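Local coordinates for protein DNA photolyase (Agrobacterium tumefaciens, PDB 4U63) that probably repairs cyclobutane pyrimidine dimers in ultraviolet-damaged DNA with light, using a bound flavin and a methenyltetrahydrofolate antenna, at residues D113-Y121 with T142-E153. Numbering follows the deposited sequence. Where two conformers were deposited one is given.
With SO4 (sulfate ion), chain E; SO4 (sulfate ion), chain D.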
loop_
_atom_site.group_PDB
_atom_site.type_symbol
_atom_site.label_atom_id
_atom_site.label_comp_id
_atom_site.label_asym_id
_atom_site.label_seq_id
_atom_site.Cartn_x
_atom_site.Cartn_y
_atom_site.Cartn_z
ATOM N N ASP A 113 -26.109 -6.460 -20.644
ATOM C CA ASP A 113 -26.983 -5.338 -20.291
ATOM C C ASP A 113 -26.525 -4.618 -19.018
ATOM O O ASP A 113 -27.132 -3.631 -18.622
ATOM C CB ASP A 113 -28.448 -5.792 -20.168
ATOM C CG ASP A 113 -28.697 -6.715 -18.987
ATOM O OD1 ASP A 113 -27.754 -6.987 -18.205
ATOM O OD2 ASP A 113 -29.859 -7.172 -18.851
ATOM N N THR A 114 -25.456 -5.118 -18.390
ATOM C CA THR A 114 -24.993 -4.604 -17.114
ATOM C C THR A 114 -23.473 -4.613 -17.031
ATOM O O THR A 114 -22.814 -5.544 -17.517
ATOM C CB THR A 114 -25.584 -5.440 -15.942
ATOM O OG1 THR A 114 -27.011 -5.424 -16.012
ATOM C CG2 THR A 114 -25.149 -4.910 -14.567
ATOM N N VAL A 115 -22.929 -3.564 -16.416
ATOM C CA VAL A 115 -21.535 -3.526 -16.023
ATOM C C VAL A 115 -21.514 -3.303 -14.521
ATOM O O VAL A 115 -22.192 -2.412 -14.019
ATOM C CB VAL A 115 -20.742 -2.391 -16.694
ATOM C CG1 VAL A 115 -19.278 -2.450 -16.260
ATOM C CG2 VAL A 115 -20.854 -2.472 -18.212
ATOM N N VAL A 116 -20.741 -4.125 -13.814
ATOM C CA VAL A 116 -20.526 -3.936 -12.395
ATOM C C VAL A 116 -19.050 -3.756 -12.076
ATOM O O VAL A 116 -18.168 -4.255 -12.793
ATOM C CB VAL A 116 -21.090 -5.105 -11.553
ATOM C CG1 VAL A 116 -22.598 -5.205 -11.735
ATOM C CG2 VAL A 116 -20.406 -6.427 -11.902
ATOM N N TRP A 117 -18.795 -3.034 -10.996
ATOM C CA TRP A 117 -17.466 -2.914 -10.442
ATOM C C TRP A 117 -17.504 -2.606 -8.952
ATOM O O TRP A 117 -18.521 -2.180 -8.410
ATOM C CB TRP A 117 -16.639 -1.849 -11.185
ATOM C CG TRP A 117 -17.162 -0.404 -11.166
ATOM C CD1 TRP A 117 -17.207 0.453 -10.089
ATOM C CD2 TRP A 117 -17.645 0.349 -12.290
ATOM N NE1 TRP A 117 -17.708 1.679 -10.480
ATOM C CE2 TRP A 117 -17.985 1.640 -11.821
ATOM C CE3 TRP A 117 -17.836 0.051 -13.647
ATOM C CZ2 TRP A 117 -18.503 2.634 -12.666
ATOM C CZ3 TRP A 117 -18.347 1.039 -14.486
ATOM C CH2 TRP A 117 -18.676 2.318 -13.989
ATOM N N ASN A 118 -16.378 -2.849 -8.301
ATOM C CA ASN A 118 -16.190 -2.443 -6.928
ATOM C C ASN A 118 -15.654 -1.030 -6.893
ATOM O O ASN A 118 -14.722 -0.684 -7.631
ATOM C CB ASN A 118 -15.254 -3.409 -6.224
ATOM C CG ASN A 118 -15.876 -4.777 -6.080
ATOM O OD1 ASN A 118 -16.975 -4.902 -5.535
ATOM N ND2 ASN A 118 -15.208 -5.799 -6.578
ATOM N N ARG A 119 -16.255 -0.218 -6.031
ATOM C CA ARG A 119 -15.868 1.180 -5.891
ATOM C C ARG A 119 -14.401 1.286 -5.509
ATOM O O ARG A 119 -13.862 0.425 -4.781
ATOM C CB ARG A 119 -16.714 1.869 -4.823
ATOM C CG ARG A 119 -18.155 2.026 -5.211
ATOM C CD ARG A 119 -18.998 2.442 -4.028
ATOM N NE ARG A 119 -20.410 2.310 -4.353
ATOM C CZ ARG A 119 -21.392 2.191 -3.465
ATOM N NH1 ARG A 119 -21.142 2.180 -2.151
ATOM N NH2 ARG A 119 -22.644 2.077 -3.897
ATOM N N ARG A 120 -13.764 2.320 -6.036
ATOM C CA ARG A 120 -12.409 2.690 -5.663
ATOM C C ARG A 120 -12.523 4.093 -5.140
ATOM O O ARG A 120 -13.220 4.920 -5.715
ATOM C CB ARG A 120 -11.429 2.580 -6.834
ATOM C CG ARG A 120 -11.780 3.391 -8.063
ATOM C CD ARG A 120 -10.862 3.036 -9.210
ATOM N NE ARG A 120 -11.341 3.567 -10.483
ATOM C CZ ARG A 120 -10.712 3.426 -11.650
ATOM N NH1 ARG A 120 -9.558 2.769 -11.725
ATOM N NH2 ARG A 120 -11.243 3.945 -12.754
ATOM N N TYR A 121 -11.843 4.360 -4.041
ATOM C CA TYR A 121 -12.120 5.553 -3.268
ATOM C C TYR A 121 -11.055 6.631 -3.366
ATOM O O TYR A 121 -11.202 7.673 -2.757
ATOM C CB TYR A 121 -12.379 5.167 -1.826
ATOM C CG TYR A 121 -13.653 4.367 -1.633
ATOM C CD1 TYR A 121 -13.651 2.985 -1.727
ATOM C CD2 TYR A 121 -14.852 4.989 -1.339
ATOM C CE1 TYR A 121 -14.805 2.244 -1.541
ATOM C CE2 TYR A 121 -16.014 4.260 -1.158
ATOM C CZ TYR A 121 -15.982 2.883 -1.257
ATOM O OH TYR A 121 -17.121 2.148 -1.070
ATOM N N THR A 142 -27.195 -0.657 -17.594
ATOM C CA THR A 142 -27.221 -0.719 -16.144
ATOM C C THR A 142 -25.782 -0.757 -15.641
ATOM O O THR A 142 -24.972 -1.554 -16.110
ATOM C CB THR A 142 -28.002 -1.951 -15.653
ATOM O OG1 THR A 142 -29.362 -1.838 -16.081
ATOM C CG2 THR A 142 -27.966 -2.062 -14.132
ATOM N N VAL A 143 -25.472 0.118 -14.691
ATOM C CA VAL A 143 -24.162 0.176 -14.082
ATOM C C VAL A 143 -24.360 0.191 -12.583
ATOM O O VAL A 143 -25.123 1.003 -12.071
ATOM C CB VAL A 143 -23.385 1.428 -14.481
ATOM C CG1 VAL A 143 -22.000 1.402 -13.843
ATOM C CG2 VAL A 143 -23.285 1.540 -16.004
ATOM N N ARG A 144 -23.675 -0.712 -11.886
ATOM C CA ARG A 144 -23.770 -0.799 -10.434
ATOM C C ARG A 144 -22.378 -0.925 -9.828
ATOM O O ARG A 144 -21.554 -1.707 -10.310
ATOM C CB ARG A 144 -24.640 -1.990 -10.029
ATOM C CG ARG A 144 -26.039 -1.971 -10.640
ATOM C CD ARG A 144 -26.723 -3.309 -10.501
ATOM N NE ARG A 144 -26.930 -3.658 -9.097
ATOM C CZ ARG A 144 -27.181 -4.889 -8.642
ATOM N NH1 ARG A 144 -27.259 -5.926 -9.477
ATOM N NH2 ARG A 144 -27.350 -5.086 -7.336
ATOM N N SER A 145 -22.129 -0.156 -8.768
ATOM C CA SER A 145 -20.846 -0.163 -8.050
ATOM C C SER A 145 -21.047 -0.580 -6.602
ATOM O O SER A 145 -22.117 -0.352 -6.032
ATOM C CB SER A 145 -20.180 1.202 -8.106
ATOM O OG SER A 145 -20.869 2.144 -7.310
ATOM N N PHE A 146 -20.015 -1.183 -6.007
ATOM C CA PHE A 146 -20.158 -1.810 -4.685
ATOM C C PHE A 146 -19.043 -1.475 -3.710
ATOM O O PHE A 146 -17.894 -1.244 -4.096
ATOM C CB PHE A 146 -20.256 -3.336 -4.837
ATOM C CG PHE A 146 -21.453 -3.766 -5.627
ATOM C CD1 PHE A 146 -21.398 -3.811 -7.009
ATOM C CD2 PHE A 146 -22.650 -4.080 -4.993
ATOM C CE1 PHE A 146 -22.511 -4.181 -7.753
ATOM C CE2 PHE A 146 -23.768 -4.453 -5.729
ATOM C CZ PHE A 146 -23.698 -4.502 -7.111
ATOM N N SER A 147 -19.417 -1.453 -2.436
ATOM C CA SER A 147 -18.477 -1.254 -1.343
ATOM C C SER A 147 -17.618 -2.505 -1.165
ATOM O O SER A 147 -17.944 -3.568 -1.694
ATOM C CB SER A 147 -19.224 -0.960 -0.040
ATOM O OG SER A 147 -20.008 -2.068 0.371
ATOM N N GLY A 148 -16.535 -2.361 -0.407
ATOM C CA GLY A 148 -15.624 -3.467 -0.134
ATOM C C GLY A 148 -14.196 -3.040 0.164
ATOM O O GLY A 148 -13.549 -3.632 1.019
ATOM N N GLN A 149 -13.710 -2.016 -0.536
ATOM C CA GLN A 149 -12.334 -1.561 -0.367
ATOM C C GLN A 149 -12.078 -1.020 1.044
ATOM O O GLN A 149 -10.988 -1.206 1.590
ATOM C CB GLN A 149 -11.985 -0.481 -1.400
ATOM C CG GLN A 149 -10.531 -0.009 -1.325
ATOM C CD GLN A 149 -10.225 1.130 -2.272
ATOM O OE1 GLN A 149 -11.115 1.765 -2.784
ATOM N NE2 GLN A 149 -8.944 1.394 -2.493
ATOM N N LEU A 150 -13.086 -0.344 1.612
ATOM C CA LEU A 150 -12.997 0.271 2.925
ATOM C C LEU A 150 -14.112 -0.188 3.863
ATOM O O LEU A 150 -15.227 -0.482 3.438
ATOM C CB LEU A 150 -13.096 1.801 2.780
ATOM C CG LEU A 150 -12.046 2.507 1.915
ATOM C CD1 LEU A 150 -12.368 3.986 1.781
ATOM C CD2 LEU A 150 -10.652 2.317 2.487
ATOM N N LEU A 151 -13.797 -0.213 5.145
ATOM C CA LEU A 151 -14.772 -0.458 6.207
ATOM C C LEU A 151 -15.783 0.666 6.343
ATOM O O LEU A 151 -16.929 0.424 6.739
ATOM C CB LEU A 151 -14.055 -0.625 7.546
ATOM C CG LEU A 151 -13.108 -1.813 7.681
ATOM C CD1 LEU A 151 -12.369 -1.738 9.003
ATOM C CD2 LEU A 151 -13.884 -3.106 7.558
ATOM N N HIS A 152 -15.370 1.890 6.028
ATOM C CA HIS A 152 -16.263 3.064 6.160
ATOM C C HIS A 152 -16.460 3.721 4.807
ATOM O O HIS A 152 -15.725 3.443 3.858
ATOM C CB HIS A 152 -15.705 4.057 7.198
ATOM C CG HIS A 152 -14.783 5.092 6.629
ATOM N ND1 HIS A 152 -13.505 4.800 6.215
ATOM C CD2 HIS A 152 -14.952 6.420 6.414
ATOM C CE1 HIS A 152 -12.926 5.893 5.760
ATOM N NE2 HIS A 152 -13.780 6.891 5.870
ATOM N N GLU A 153 -17.459 4.597 4.736
ATOM C CA GLU A 153 -17.772 5.348 3.536
ATOM C C GLU A 153 -17.262 6.771 3.759
ATOM O O GLU A 153 -17.854 7.501 4.530
ATOM C CB GLU A 153 -19.285 5.332 3.274
ATOM C CG GLU A 153 -19.788 4.103 2.514
ATOM C CD GLU A 153 -19.468 4.131 1.008
ATOM O OE1 GLU A 153 -19.573 5.201 0.374
ATOM O OE2 GLU A 153 -19.126 3.078 0.442
HETATM S S SO4 E . -24.266 2.812 -7.731
HETATM O O1 SO4 E . -25.229 3.794 -8.263
HETATM O O2 SO4 E . -24.614 1.445 -8.151
HETATM O O3 SO4 E . -22.930 3.177 -8.245
HETATM O O4 SO4 E . -24.281 2.861 -6.254
HETATM S S SO4 D . -24.748 1.414 -0.973
HETATM O O1 SO4 D . -24.761 2.184 -2.231
HETATM O O2 SO4 D . -25.663 0.262 -1.092
HETATM O O3 SO4 D . -25.207 2.287 0.125
HETATM O O4 SO4 D . -23.379 0.933 -0.681
HETATM O O HOH W 1 -16.863 -5.888 -2.819
HETATM O O HOH W 2 -15.077 -1.347 -3.076
HETATM O O HOH W 3 -15.921 0.174 0.759
#
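Arg119 reaches out along the end of strand 142-146 and meets Ser145 edge-on: NE lies 3.0 Å from Ser145 OG, which sits in the guanidinium plane, and the N-H points almost straight at it (170°). The chain is extended from CG to NE, which carries the flat group past Phe146 O to the sulfates. NH1 and NH2 share one sulfate, NH2 also bonds the other, and the backbone N of Ser145 donates to that second ion. NH1 also makes a weak, 3.4 Å hydrogen bond, part of a salt bridge, to Glu153 OE2, the guanidinium and carboxylate planes nearly perpendicular.

The same OE2 takes the hydroxyl of Tyr121 at 2.7 Å, on its syn side though 32° out of the carboxylate plane. Leu150 CD1 lies over one face of the Tyr121 ring, 4.1 Å from its centroid, while Gln149 OE1, in the conformer given, comes to the edge and accepts the N-H of Tyr121 (3.0 Å from N) in its amide plane, on a lone pair. Further back, the Trp117 ring reaches across to the neighbouring strand, chi1 61° setting CG between N and the carbonyl carbon, and Val143 CG1 lies over the face of its six-membered ring in a CH-pi contact, 3.5 Å from Trp117 CH2.

Strands 114-118 and 142-146, which lead into these loops, pair in parallel, joined by helix 123-138 in a beta-alpha-beta unit at the edge of the five-stranded sheet. Lys133 and Arg137 of that helix, with Arg156, complete the sulfate sites. Arg119 NH1 and the Tyr121 hydroxyl, both meeting OE2, probably favour ionised Glu153, while the gathered cations make this edge a ready place for anions, here probably from the crystallisation liquor.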